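Local atomic coordinates of CRISPR-associated endoribonuclease Cse3 (Thermus thermophilus, PDB entry 2Y8Y), a protein that cuts CRISPR precursor transcripts as an endoribonuclease and keeps hold of the processed crRNA, as part of bacterial defence against viruses and plasmids. Residues Tyr27-Thr32 / Leu48-Glu53; Arg20-Asn25 / Glu78-Val83; Pro107-Ala112 / Val118-Pro123. All coordinates share one frame; numbering follows the deposited sequence.

Interaction 1 (Tyr27-Thr32 / Leu48-Glu53). With nucleotides of chain B.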
loop_
_atom_site.group_PDB
_atom_site.type_symbol
_atom_site.label_atom_id
_atom_site.label_comp_id
_atom_site.label_asym_id
_atom_site.label_seq_id
_atom_site.Cartn_x
_atom_site.Cartn_y
_atom_site.Cartn_z
ATOM N N TYR A 27 3.383 -8.684 10.623
ATOM C CA TYR A 27 4.079 -9.884 10.180
ATOM C C TYR A 27 3.121 -11.073 10.045
ATOM O O TYR A 27 3.188 -11.833 9.079
ATOM C CB TYR A 27 5.224 -10.225 11.133
ATOM C CG TYR A 27 5.897 -11.529 10.792
ATOM C CD1 TYR A 27 6.924 -11.576 9.860
ATOM C CD2 TYR A 27 5.503 -12.714 11.398
ATOM C CE1 TYR A 27 7.541 -12.769 9.541
ATOM C CE2 TYR A 27 6.113 -13.910 11.086
ATOM C CZ TYR A 27 7.131 -13.934 10.157
ATOM O OH TYR A 27 7.743 -15.125 9.844
ATOM N N GLU A 28 2.223 -11.232 11.011
ATOM C CA GLU A 28 1.237 -12.306 10.944
ATOM C C GLU A 28 0.211 -12.057 9.842
ATOM O O GLU A 28 -0.212 -12.974 9.147
ATOM C CB GLU A 28 0.538 -12.485 12.296
ATOM C CG GLU A 28 1.411 -13.090 13.382
ATOM C CD GLU A 28 1.890 -14.492 13.045
ATOM O OE1 GLU A 28 1.254 -15.167 12.206
ATOM O OE2 GLU A 28 2.911 -14.920 13.618
ATOM N N MET A 29 -0.201 -10.806 9.689
ATOM C CA MET A 29 -1.124 -10.474 8.611
ATOM C C MET A 29 -0.526 -10.873 7.264
ATOM O O MET A 29 -1.207 -11.438 6.416
ATOM C CB MET A 29 -1.455 -8.989 8.626
ATOM C CG MET A 29 -2.428 -8.565 7.539
ATOM S SD MET A 29 -4.095 -9.165 7.901
ATOM C CE MET A 29 -4.546 -8.073 9.250
ATOM N N HIS A 30 0.758 -10.589 7.080
ATOM C CA HIS A 30 1.457 -10.959 5.853
ATOM C C HIS A 30 1.408 -12.468 5.611
ATOM O O HIS A 30 1.169 -12.912 4.485
ATOM C CB HIS A 30 2.910 -10.474 5.919
ATOM C CG HIS A 30 3.763 -10.927 4.776
ATOM N ND1 HIS A 30 3.587 -10.478 3.483
ATOM C CD2 HIS A 30 4.810 -11.781 4.735
ATOM C CE1 HIS A 30 4.487 -11.034 2.698
ATOM N NE2 HIS A 30 5.245 -11.831 3.432
ATOM N N ARG A 31 1.653 -13.246 6.658
ATOM C CA ARG A 31 1.614 -14.704 6.536
ATOM C C ARG A 31 0.243 -15.175 6.054
ATOM O O ARG A 31 0.140 -16.020 5.161
ATOM C CB ARG A 31 1.974 -15.378 7.862
ATOM C CG ARG A 31 3.404 -15.134 8.323
ATOM C CD ARG A 31 3.659 -15.740 9.698
ATOM N NE ARG A 31 3.840 -17.189 9.660
ATOM C CZ ARG A 31 5.024 -17.790 9.572
ATOM N NH1 ARG A 31 6.132 -17.066 9.508
ATOM N NH2 ARG A 31 5.102 -19.114 9.548
ATOM N N THR A 32 -0.810 -14.619 6.645
ATOM C CA THR A 32 -2.172 -14.983 6.261
ATOM C C THR A 32 -2.515 -14.609 4.826
ATOM O O THR A 32 -2.951 -15.453 4.040
ATOM C CB THR A 32 -3.202 -14.345 7.197
ATOM O OG1 THR A 32 -3.053 -14.896 8.506
ATOM C CG2 THR A 32 -4.618 -14.614 6.696
ATOM N N LEU A 48 1.991 -8.779 -3.615
ATOM C CA LEU A 48 0.916 -8.604 -2.666
ATOM C C LEU A 48 1.114 -7.267 -1.940
ATOM O O LEU A 48 2.213 -7.004 -1.431
ATOM C CB LEU A 48 0.979 -9.753 -1.668
ATOM C CG LEU A 48 0.105 -9.640 -0.433
ATOM C CD1 LEU A 48 -1.332 -9.694 -0.876
ATOM C CD2 LEU A 48 0.457 -10.763 0.522
ATOM N N LEU A 49 0.071 -6.434 -1.910
ATOM C CA LEU A 49 0.073 -5.187 -1.134
ATOM C C LEU A 49 -1.218 -5.106 -0.338
ATOM O O LEU A 49 -2.251 -5.629 -0.756
ATOM C CB LEU A 49 0.172 -3.976 -2.058
ATOM C CG LEU A 49 1.413 -3.879 -2.934
ATOM C CD1 LEU A 49 1.262 -2.771 -3.971
ATOM C CD2 LEU A 49 2.641 -3.637 -2.064
ATOM N N TRP A 50 -1.183 -4.444 0.809
ATOM C CA TRP A 50 -2.396 -4.245 1.574
ATOM C C TRP A 50 -2.322 -2.985 2.411
ATOM O O TRP A 50 -1.251 -2.418 2.599
ATOM C CB TRP A 50 -2.721 -5.470 2.441
ATOM C CG TRP A 50 -2.081 -5.517 3.796
ATOM C CD1 TRP A 50 -2.578 -4.989 4.958
ATOM C CD2 TRP A 50 -0.876 -6.192 4.152
ATOM N NE1 TRP A 50 -1.739 -5.263 6.000
ATOM C CE2 TRP A 50 -0.687 -6.005 5.531
ATOM C CE3 TRP A 50 0.075 -6.918 3.434
ATOM C CZ2 TRP A 50 0.416 -6.522 6.216
ATOM C CZ3 TRP A 50 1.166 -7.434 4.116
ATOM C CH2 TRP A 50 1.323 -7.234 5.491
ATOM N N ARG A 51 -3.481 -2.523 2.857
ATOM C CA ARG A 51 -3.555 -1.440 3.832
ATOM C C ARG A 51 -4.636 -1.757 4.845
ATOM O O ARG A 51 -5.758 -2.132 4.471
ATOM C CB ARG A 51 -3.865 -0.108 3.146
ATOM C CG ARG A 51 -3.969 1.072 4.128
ATOM C CD ARG A 51 -4.112 2.435 3.441
ATOM N NE ARG A 51 -5.298 2.510 2.579
ATOM C CZ ARG A 51 -5.283 2.527 1.245
ATOM N NH1 ARG A 51 -4.149 2.478 0.550
ATOM N NH2 ARG A 51 -6.436 2.589 0.584
ATOM N N LEU A 52 -4.298 -1.628 6.126
ATOM C CA LEU A 52 -5.295 -1.656 7.188
ATOM C C LEU A 52 -5.863 -0.260 7.301
ATOM O O LEU A 52 -5.134 0.689 7.629
ATOM C CB LEU A 52 -4.669 -2.081 8.519
ATOM C CG LEU A 52 -5.586 -1.977 9.740
ATOM C CD1 LEU A 52 -6.864 -2.782 9.536
ATOM C CD2 LEU A 52 -4.859 -2.447 10.990
ATOM N N GLU A 53 -7.153 -0.128 7.010
ATOM C CA GLU A 53 -7.813 1.173 7.026
ATOM C C GLU A 53 -8.052 1.640 8.456
ATOM O O GLU A 53 -8.168 0.825 9.375
ATOM C CB GLU A 53 -9.145 1.122 6.265
ATOM C CG GLU A 53 -9.047 0.706 4.809
ATOM C CD GLU A 53 -8.540 1.805 3.890
ATOM O OE1 GLU A 53 -7.599 2.537 4.264
ATOM O OE2 GLU A 53 -9.083 1.930 2.778
ATOM P P A B 18 8.720 -12.221 5.857
ATOM O OP1 A B 18 8.192 -10.942 6.365
ATOM O OP2 A B 18 9.761 -12.930 6.646
ATOM O "O5'" A B 18 7.508 -13.205 5.547
ATOM C "C5'" A B 18 7.726 -14.565 5.202
ATOM C "C4'" A B 18 6.475 -15.380 5.409
ATOM O "O4'" A B 18 5.467 -15.003 4.432
ATOM C "C3'" A B 18 6.608 -16.880 5.219
ATOM O "O3'" A B 18 7.196 -17.536 6.328
ATOM C "C2'" A B 18 5.169 -17.297 4.954
ATOM O "O2'" A B 18 4.417 -17.317 6.160
ATOM C "C1'" A B 18 4.682 -16.131 4.097
ATOM N N9 A B 18 4.853 -16.413 2.661
ATOM C C8 A B 18 5.776 -15.903 1.781
ATOM N N7 A B 18 5.658 -16.379 0.562
ATOM C C5 A B 18 4.597 -17.274 0.653
ATOM C C6 A B 18 3.961 -18.113 -0.284
ATOM N N6 A B 18 4.322 -18.206 -1.567
ATOM N N1 A B 18 2.926 -18.866 0.147
ATOM C C2 A B 18 2.553 -18.790 1.429
ATOM N N3 A B 18 3.071 -18.039 2.398
ATOM C C4 A B 18 4.095 -17.302 1.941
#

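Interaction 2 (Arg20-Asn25 / Glu78-Val83)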
loop_
_atom_site.group_PDB
_atom_site.type_symbol
_atom_site.label_atom_id
_atom_site.label_comp_id
_atom_site.label_asym_id
_atom_site.label_seq_id
_atom_site.Cartn_x
_atom_site.Cartn_y
_atom_site.Cartn_z
ATOM N N ARG A 20 -7.677 -11.061 15.349
ATOM C CA ARG A 20 -7.062 -10.152 16.315
ATOM C C ARG A 20 -5.540 -10.273 16.301
ATOM O O ARG A 20 -4.825 -9.277 16.408
ATOM C CB ARG A 20 -7.610 -10.396 17.725
ATOM C CG ARG A 20 -9.073 -10.035 17.889
ATOM C CD ARG A 20 -9.470 -10.061 19.359
ATOM N NE ARG A 20 -9.110 -11.325 19.995
ATOM C CZ ARG A 20 -9.940 -12.351 20.142
ATOM N NH1 ARG A 20 -11.186 -12.271 19.696
ATOM N NH2 ARG A 20 -9.527 -13.463 20.736
ATOM N N ARG A 21 -5.049 -11.499 16.150
ATOM C CA ARG A 21 -3.613 -11.747 16.055
ATOM C C ARG A 21 -2.995 -11.017 14.865
ATOM O O ARG A 21 -1.993 -10.317 15.004
ATOM C CB ARG A 21 -3.346 -13.242 15.916
ATOM C CG ARG A 21 -1.890 -13.589 15.660
ATOM C CD ARG A 21 -1.773 -14.961 15.021
ATOM N NE ARG A 21 -2.431 -15.003 13.717
ATOM C CZ ARG A 21 -3.038 -16.072 13.214
ATOM N NH1 ARG A 21 -3.079 -17.204 13.908
ATOM N NH2 ARG A 21 -3.607 -16.009 12.018
ATOM N N ASP A 22 -3.595 -11.189 13.692
ATOM C CA ASP A 22 -3.089 -10.540 12.489
ATOM C C ASP A 22 -3.212 -9.028 12.562
ATOM O O ASP A 22 -2.377 -8.305 12.029
ATOM C CB ASP A 22 -3.820 -11.045 11.248
ATOM C CG ASP A 22 -3.516 -12.492 10.945
ATOM O OD1 ASP A 22 -2.609 -13.056 11.594
ATOM O OD2 ASP A 22 -4.178 -13.063 10.051
ATOM N N LEU A 23 -4.261 -8.543 13.214
ATOM C CA LEU A 23 -4.453 -7.101 13.326
ATOM C C LEU A 23 -3.386 -6.466 14.209
ATOM O O LEU A 23 -3.009 -5.306 14.006
ATOM C CB LEU A 23 -5.852 -6.786 13.855
ATOM C CG LEU A 23 -6.987 -6.962 12.842
ATOM C CD1 LEU A 23 -8.327 -6.919 13.546
ATOM C CD2 LEU A 23 -6.913 -5.900 11.763
ATOM N N ALA A 24 -2.890 -7.234 15.177
ATOM C CA ALA A 24 -1.922 -6.733 16.146
ATOM C C ALA A 24 -0.477 -6.854 15.670
ATOM O O ALA A 24 0.416 -6.221 16.231
ATOM C CB ALA A 24 -2.095 -7.437 17.488
ATOM N N ASN A 25 -0.247 -7.664 14.640
ATOM C CA ASN A 25 1.106 -7.874 14.140
ATOM C C ASN A 25 1.126 -8.008 12.628
ATOM O O ASN A 25 0.702 -9.035 12.091
ATOM C CB ASN A 25 1.721 -9.121 14.769
ATOM C CG ASN A 25 3.185 -9.305 14.400
ATOM O OD1 ASN A 25 3.772 -8.494 13.675
ATOM N ND2 ASN A 25 3.785 -10.369 14.914
ATOM N N GLU A 78 -12.449 -20.067 8.815
ATOM C CA GLU A 78 -13.855 -19.742 8.987
ATOM C C GLU A 78 -13.993 -18.707 10.098
ATOM O O GLU A 78 -13.341 -18.807 11.136
ATOM C CB GLU A 78 -14.676 -20.995 9.309
ATOM C CG GLU A 78 -14.739 -21.993 8.164
ATOM C CD GLU A 78 -15.234 -21.367 6.872
ATOM O OE1 GLU A 78 -15.960 -20.352 6.941
ATOM O OE2 GLU A 78 -14.894 -21.886 5.787
ATOM N N GLY A 79 -14.830 -17.702 9.868
ATOM C CA GLY A 79 -15.071 -16.677 10.865
ATOM C C GLY A 79 -14.008 -15.594 10.929
ATOM O O GLY A 79 -14.148 -14.639 11.690
ATOM N N TYR A 80 -12.952 -15.732 10.128
ATOM C CA TYR A 80 -11.849 -14.770 10.119
ATOM C C TYR A 80 -12.296 -13.408 9.604
ATOM O O TYR A 80 -12.047 -12.376 10.238
ATOM C CB TYR A 80 -10.690 -15.299 9.268
ATOM C CG TYR A 80 -9.483 -14.391 9.164
ATOM C CD1 TYR A 80 -8.456 -14.460 10.096
ATOM C CD2 TYR A 80 -9.353 -13.487 8.116
ATOM C CE1 TYR A 80 -7.338 -13.642 9.995
ATOM C CE2 TYR A 80 -8.241 -12.668 8.006
ATOM C CZ TYR A 80 -7.241 -12.750 8.952
ATOM O OH TYR A 80 -6.136 -11.935 8.840
ATOM N N ALA A 81 -12.962 -13.404 8.453
ATOM C CA ALA A 81 -13.387 -12.152 7.852
ATOM C C ALA A 81 -14.602 -12.302 6.948
ATOM O O ALA A 81 -14.915 -13.393 6.465
ATOM C CB ALA A 81 -12.233 -11.530 7.074
ATOM N N GLN A 82 -15.290 -11.189 6.734
ATOM C CA GLN A 82 -16.250 -11.092 5.658
ATOM C C GLN A 82 -15.464 -10.701 4.415
ATOM O O GLN A 82 -14.849 -9.633 4.369
ATOM C CB GLN A 82 -17.310 -10.041 5.973
ATOM C CG GLN A 82 -18.359 -9.888 4.893
ATOM C CD GLN A 82 -19.467 -8.941 5.297
ATOM O OE1 GLN A 82 -19.419 -8.334 6.369
ATOM N NE2 GLN A 82 -20.476 -8.809 4.442
ATOM N N VAL A 83 -15.442 -11.589 3.427
ATOM C CA VAL A 83 -14.730 -11.343 2.177
ATOM C C VAL A 83 -15.688 -10.787 1.138
ATOM O O VAL A 83 -16.590 -11.482 0.689
ATOM C CB VAL A 83 -14.115 -12.638 1.600
ATOM C CG1 VAL A 83 -13.322 -12.334 0.329
ATOM C CG2 VAL A 83 -13.248 -13.339 2.635
#

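Interaction 3 (Pro107-Ala112 / Val118-Pro123). With nucleotides of chain B.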
loop_
_atom_site.group_PDB
_atom_site.type_symbol
_atom_site.label_atom_id
_atom_site.label_comp_id
_atom_site.label_asym_id
_atom_site.label_seq_id
_atom_site.Cartn_x
_atom_site.Cartn_y
_atom_site.Cartn_z
ATOM N N PRO A 107 8.476 6.521 4.563
ATOM C CA PRO A 107 9.458 7.376 3.886
ATOM C C PRO A 107 10.839 7.139 4.477
ATOM O O PRO A 107 11.006 7.167 5.699
ATOM C CB PRO A 107 8.956 8.801 4.174
ATOM C CG PRO A 107 7.457 8.630 4.459
ATOM C CD PRO A 107 7.390 7.306 5.184
ATOM N N ALA A 108 11.825 6.902 3.616
ATOM C CA ALA A 108 13.128 6.430 4.063
ATOM C C ALA A 108 14.219 6.844 3.099
ATOM O O ALA A 108 13.949 7.291 1.984
ATOM C CB ALA A 108 13.113 4.893 4.211
ATOM N N LYS A 109 15.454 6.720 3.562
ATOM C CA LYS A 109 16.642 6.881 2.726
ATOM C C LYS A 109 17.663 5.858 3.178
ATOM O O LYS A 109 17.614 5.371 4.312
ATOM C CB LYS A 109 17.230 8.286 2.882
ATOM C CG LYS A 109 17.810 8.534 4.269
ATOM C CD LYS A 109 18.163 9.991 4.520
ATOM C CE LYS A 109 19.349 10.442 3.712
ATOM N NZ LYS A 109 19.795 11.790 4.182
ATOM N N ARG A 110 18.593 5.517 2.296
ATOM C CA ARG A 110 19.734 4.710 2.719
ATOM C C ARG A 110 20.898 5.658 2.975
ATOM O O ARG A 110 21.305 6.407 2.091
ATOM C CB ARG A 110 20.109 3.654 1.670
ATOM C CG ARG A 110 21.138 2.647 2.209
ATOM C CD ARG A 110 21.428 1.495 1.231
ATOM N NE ARG A 110 20.234 0.748 0.870
ATOM C CZ ARG A 110 19.655 -0.160 1.646
ATOM N NH1 ARG A 110 20.162 -0.443 2.842
ATOM N NH2 ARG A 110 18.555 -0.776 1.236
ATOM N N LEU A 111 21.390 5.667 4.208
ATOM C CA LEU A 111 22.513 6.522 4.553
ATOM C C LEU A 111 23.768 6.127 3.785
ATOM O O LEU A 111 24.167 4.962 3.780
ATOM C CB LEU A 111 22.795 6.462 6.052
ATOM C CG LEU A 111 21.675 6.975 6.957
ATOM C CD1 LEU A 111 21.988 6.652 8.408
ATOM C CD2 LEU A 111 21.471 8.465 6.772
ATOM N N ALA A 112 24.413 7.113 3.172
ATOM C CA ALA A 112 25.631 6.854 2.413
ATOM C C ALA A 112 26.740 6.349 3.335
ATOM O O ALA A 112 27.536 5.491 2.946
ATOM C CB ALA A 112 26.068 8.110 1.685
ATOM N N VAL A 118 17.009 4.076 6.802
ATOM C CA VAL A 118 16.429 4.663 8.001
ATOM C C VAL A 118 15.235 5.518 7.637
ATOM O O VAL A 118 15.125 6.001 6.508
ATOM C CB VAL A 118 17.450 5.531 8.757
ATOM C CG1 VAL A 118 18.651 4.689 9.183
ATOM C CG2 VAL A 118 17.905 6.743 7.907
ATOM N N ALA A 119 14.335 5.716 8.589
ATOM C CA ALA A 119 13.170 6.549 8.323
ATOM C C ALA A 119 13.554 8.018 8.243
ATOM O O ALA A 119 14.455 8.491 8.940
ATOM C CB ALA A 119 12.103 6.331 9.397
ATOM N N LEU A 120 12.862 8.754 7.386
ATOM C CA LEU A 120 13.013 10.194 7.356
ATOM C C LEU A 120 12.329 10.778 8.574
ATOM O O LEU A 120 11.286 10.278 9.005
ATOM C CB LEU A 120 12.394 10.757 6.076
ATOM C CG LEU A 120 13.088 10.251 4.813
ATOM C CD1 LEU A 120 12.379 10.771 3.557
ATOM C CD2 LEU A 120 14.548 10.677 4.796
ATOM N N LYS A 121 12.905 11.841 9.107
ATOM C CA LYS A 121 12.487 12.367 10.396
ATOM C C LYS A 121 11.381 13.413 10.359
ATOM O O LYS A 121 10.461 13.360 11.169
ATOM C CB LYS A 121 13.699 12.923 11.139
ATOM C CG LYS A 121 14.765 11.871 11.388
ATOM C CD LYS A 121 15.840 12.366 12.330
ATOM C CE LYS A 121 16.831 11.256 12.648
ATOM N NZ LYS A 121 17.858 11.707 13.621
ATOM N N THR A 122 11.479 14.371 9.447
ATOM C CA THR A 122 10.598 15.542 9.496
ATOM C C THR A 122 9.438 15.493 8.500
ATOM O O THR A 122 9.507 14.852 7.470
ATOM C CB THR A 122 11.368 16.852 9.260
ATOM O OG1 THR A 122 11.759 16.941 7.883
ATOM C CG2 THR A 122 12.591 16.946 10.191
ATOM N N PRO A 123 8.358 16.202 8.813
ATOM C CA PRO A 123 7.252 16.257 7.860
ATOM C C PRO A 123 7.677 16.811 6.494
ATOM O O PRO A 123 7.212 16.285 5.481
ATOM C CB PRO A 123 6.231 17.161 8.558
ATOM C CG PRO A 123 6.535 16.984 10.041
ATOM C CD PRO A 123 8.037 16.839 10.106
ATOM P P G B 12 23.077 10.784 2.583
ATOM O OP1 G B 12 21.977 11.771 2.748
ATOM O OP2 G B 12 23.271 9.754 3.621
ATOM O "O5'" G B 12 22.974 10.105 1.154
ATOM C "C5'" G B 12 21.927 9.203 0.861
ATOM C "C4'" G B 12 21.905 8.871 -0.599
ATOM O "O4'" G B 12 23.094 8.124 -0.946
ATOM C "C3'" G B 12 20.778 7.977 -1.065
ATOM O "O3'" G B 12 19.565 8.675 -1.209
ATOM C "C2'" G B 12 21.333 7.446 -2.376
ATOM O "O2'" G B 12 21.277 8.448 -3.378
ATOM C "C1'" G B 12 22.794 7.235 -2.000
ATOM N N9 G B 12 23.060 5.867 -1.544
ATOM C C8 G B 12 23.244 5.417 -0.258
ATOM N N7 G B 12 23.488 4.136 -0.206
ATOM C C5 G B 12 23.489 3.744 -1.544
ATOM C C6 G B 12 23.714 2.480 -2.127
ATOM O O6 G B 12 23.968 1.412 -1.551
ATOM N N1 G B 12 23.603 2.545 -3.520
ATOM C C2 G B 12 23.341 3.668 -4.265
ATOM N N2 G B 12 23.289 3.534 -5.604
ATOM N N3 G B 12 23.135 4.855 -3.728
ATOM C C4 G B 12 23.226 4.802 -2.380
ATOM O "O5'" U B 1 21.114 3.582 10.820
ATOM C "C5'" U B 1 21.754 3.430 12.085
ATOM C "C4'" U B 1 20.817 2.849 13.104
ATOM O "O4'" U B 1 20.348 3.909 13.958
ATOM C "C3'" U B 1 19.588 2.169 12.519
ATOM O "O3'" U B 1 19.364 0.920 13.158
ATOM C "C2'" U B 1 18.419 3.125 12.781
ATOM O "O2'" U B 1 17.296 2.515 13.387
ATOM C "C1'" U B 1 19.004 4.232 13.671
ATOM N N1 U B 1 19.011 5.548 13.006
ATOM C C2 U B 1 17.832 6.008 12.460
ATOM O O2 U B 1 16.770 5.406 12.535
ATOM N N3 U B 1 17.932 7.227 11.835
ATOM C C4 U B 1 19.059 8.004 11.679
ATOM O O4 U B 1 18.964 9.076 11.082
ATOM C C5 U B 1 20.247 7.447 12.254
ATOM C C6 U B 1 20.178 6.264 12.873
ATOM P P U B 13 18.171 7.899 -1.190
ATOM O OP1 U B 13 17.114 8.932 -1.096
ATOM O OP2 U B 13 18.236 6.852 -0.160
ATOM O "O5'" U B 13 18.124 7.189 -2.611
ATOM C "C5'" U B 13 17.936 7.925 -3.799
ATOM C "C4'" U B 13 17.968 7.009 -4.988
ATOM O "O4'" U B 13 19.276 6.391 -5.096
ATOM C "C3'" U B 13 17.038 5.815 -4.926
ATOM O "O3'" U B 13 15.693 6.144 -5.182
ATOM C "C2'" U B 13 17.667 4.882 -5.952
ATOM O "O2'" U B 13 17.456 5.370 -7.272
ATOM C "C1'" U B 13 19.138 5.071 -5.602
ATOM N N1 U B 13 19.553 4.113 -4.561
ATOM C C2 U B 13 19.920 2.855 -4.988
ATOM O O2 U B 13 19.930 2.539 -6.163
ATOM N N3 U B 13 20.280 1.963 -4.013
ATOM C C4 U B 13 20.285 2.216 -2.652
ATOM O O4 U B 13 20.626 1.311 -1.896
ATOM C C5 U B 13 19.865 3.534 -2.274
ATOM C C6 U B 13 19.511 4.424 -3.212
HETATM O O HOH W 1 9.409 8.358 7.753
#

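Interaction 1 (Tyr27-Thr32 / Leu48-Glu53)
Met29 and His30, neighbours on helix 26-34, both lean on the indole of Trp50 from strand 49-52. Met29 CG lies 3.4 Å above the indole plane of Trp50, offset toward the rim, and 3.7 Å from Trp50 CE2. Its sulfur stands farther off and makes an oblique Met-aromatic contact, with Met29 SD 5.3 Å from the centroid of the five-membered ring of Trp50. His30 takes the benzo end: His30 CB sits 3.6 Å from Trp50 CH2, and the two side chains run nearly perpendicular. Leu48 adds a methyl, its CD2 4.3 Å from His30 ND1.

With CG anti to the backbone N (chi1 174°), the His30 imidazole reaches from the Trp50 side of the helix to the RNA. There His30 CD2 comes within 3.2 Å of O5' of A18 of chain B, near the plane of the imidazole. One residue on, Arg31 turns one face of its guanidinium to the ribose, O2' of A18 over its centre. Tyr27 turns the edge of its ring to the phosphate, with Tyr27 CE1 3.7 Å from OP2 of A18.

Farther out, Leu33 packs on both Leu48 and Trp50, Val65 and Thr67 of strand 62-67 back Leu48, and Asn25 OD1 accepts the Tyr27 N-H where the helix starts. No hydrogen bond joins helix and strand; the buried join rests on van der Waals and Met-aromatic contact. Touching both Trp50 and A18, His30 is probably steadied beside the nucleotide by this packing. Tyr27, inferred to stabilise the transition state, sits on the same helix beside the phosphate.

Interaction 2 (Arg20-Asn25 / Glu78-Val83)
OD2 of Asp22 is gripped by two hydroxyls: Tyr80 OH donates to it across the contact at 2.6 Å, and Thr32 OG1 of helix 26-34 is hydrogen-bonded to the same oxygen. The tyrosine uses the anti lone pair of Asp22 OD2, on the side away from the other carboxylate oxygen. It arrives edge-on, with Asp22 OD2 near the plane of its ring and 3.2 Å from Tyr80 CE1, while carboxylate and ring planes stand 61° apart.

Asp22 OD1 belongs to Arg21. The guanidinium takes it side-on in a salt bridge, Arg21 NE at 2.9 Å and Arg21 NH2 at 3.1 Å from Asp22 OD1, both coming from the same face of the carboxylate and above its plane. Donors on both oxygens should fix the rotation of this buried group, and the arginine next door would be expected to favour its charged form. Tyr80 reaches it because its CG is anti to the backbone N (chi1 180°), which sends the ring away from the start of strand 81-89 toward the helix.

Tyr80, just before strand 81-89, an outermost strand of the four-stranded sheet, thus spans to helix 17-24, resting on Leu12 of strand 5-12 and on Met29 of helix 26-34.

Interaction 3 (Pro107-Ala112 / Val118-Pro123)
Strands 98-110 and 117-119 form an antiparallel hairpin, met here in Lys109 and Val118, the hydrogen-bonded pair, with Lys109 N 3.1 Å from Val118 O and Val118 N 2.9 Å from Lys109 O, and in Ala108 and Ala119, the non-hydrogen-bonded pair. Leu120 N extends the pairing beyond the strand end, bonding at 3.0 Å to Pro107 O from above the carbonyl plane. One water donates to that same Pro107 O and to Leu120 O.

Lys109 and Val118 run alongside each other on one face of the hairpin. Leu120 comes across the lysine stem, its CD2 3.7 Å from Lys109 CD, while its other methyl, CD1, meets Pro107 CB. The CG2 methyl of Val118 touches both Lys109 CG and, at 3.9 Å, Leu111 CG. Pro107 and Leu120 both rest on Trp129 of helix 123-136.

The lysine stem, bent at chi3 (-70°), carries NZ to the RNA, where Lys109 NZ donates to OP1 of G12 of chain B at 2.6 Å. Backbone amides hold phosphates too: Arg110 N bonds OP2 of U13 of chain B, and Ala112 N bonds OP2 of G12 at 2.9 Å. Arg110 points away from the other arm and reads base edges, its NE 2.8 Å from O4 of U13 and its NH2 bonded to O6 of a guanine base of the RNA, while its NH1 is tied to Gly115 O of the turn. Val118 packs on U1 of chain B.

Backbone pairing and apolar contacts therefore shape a hairpin whose outward N-H and cationic groups meet RNA phosphates and the major-groove edges of a uracil and a guanine.

Overall arrangement
Along the chain, interaction 1 falls between the two segments of interaction 2, and interaction 3 follows both. The first two are neighbours, their centres 10 Å apart. Helix 26-34 meets strand 49-52 and helix 17-24 meets the residue leading into strand 81-89, the two outermost strands of one four-stranded antiparallel sheet, in keeping with the ferredoxin-like fold. They also touch directly, Met29 packing against Asp22 and Tyr80. Interaction 3 belongs to the other sheet, its centre 23 Å from that of interaction 1 and 32 Å from that of interaction 2. Interactions 1 and 3 both meet the bound RNA, so the protein holds it at well-separated places, the annotated Tyr27 being at the first.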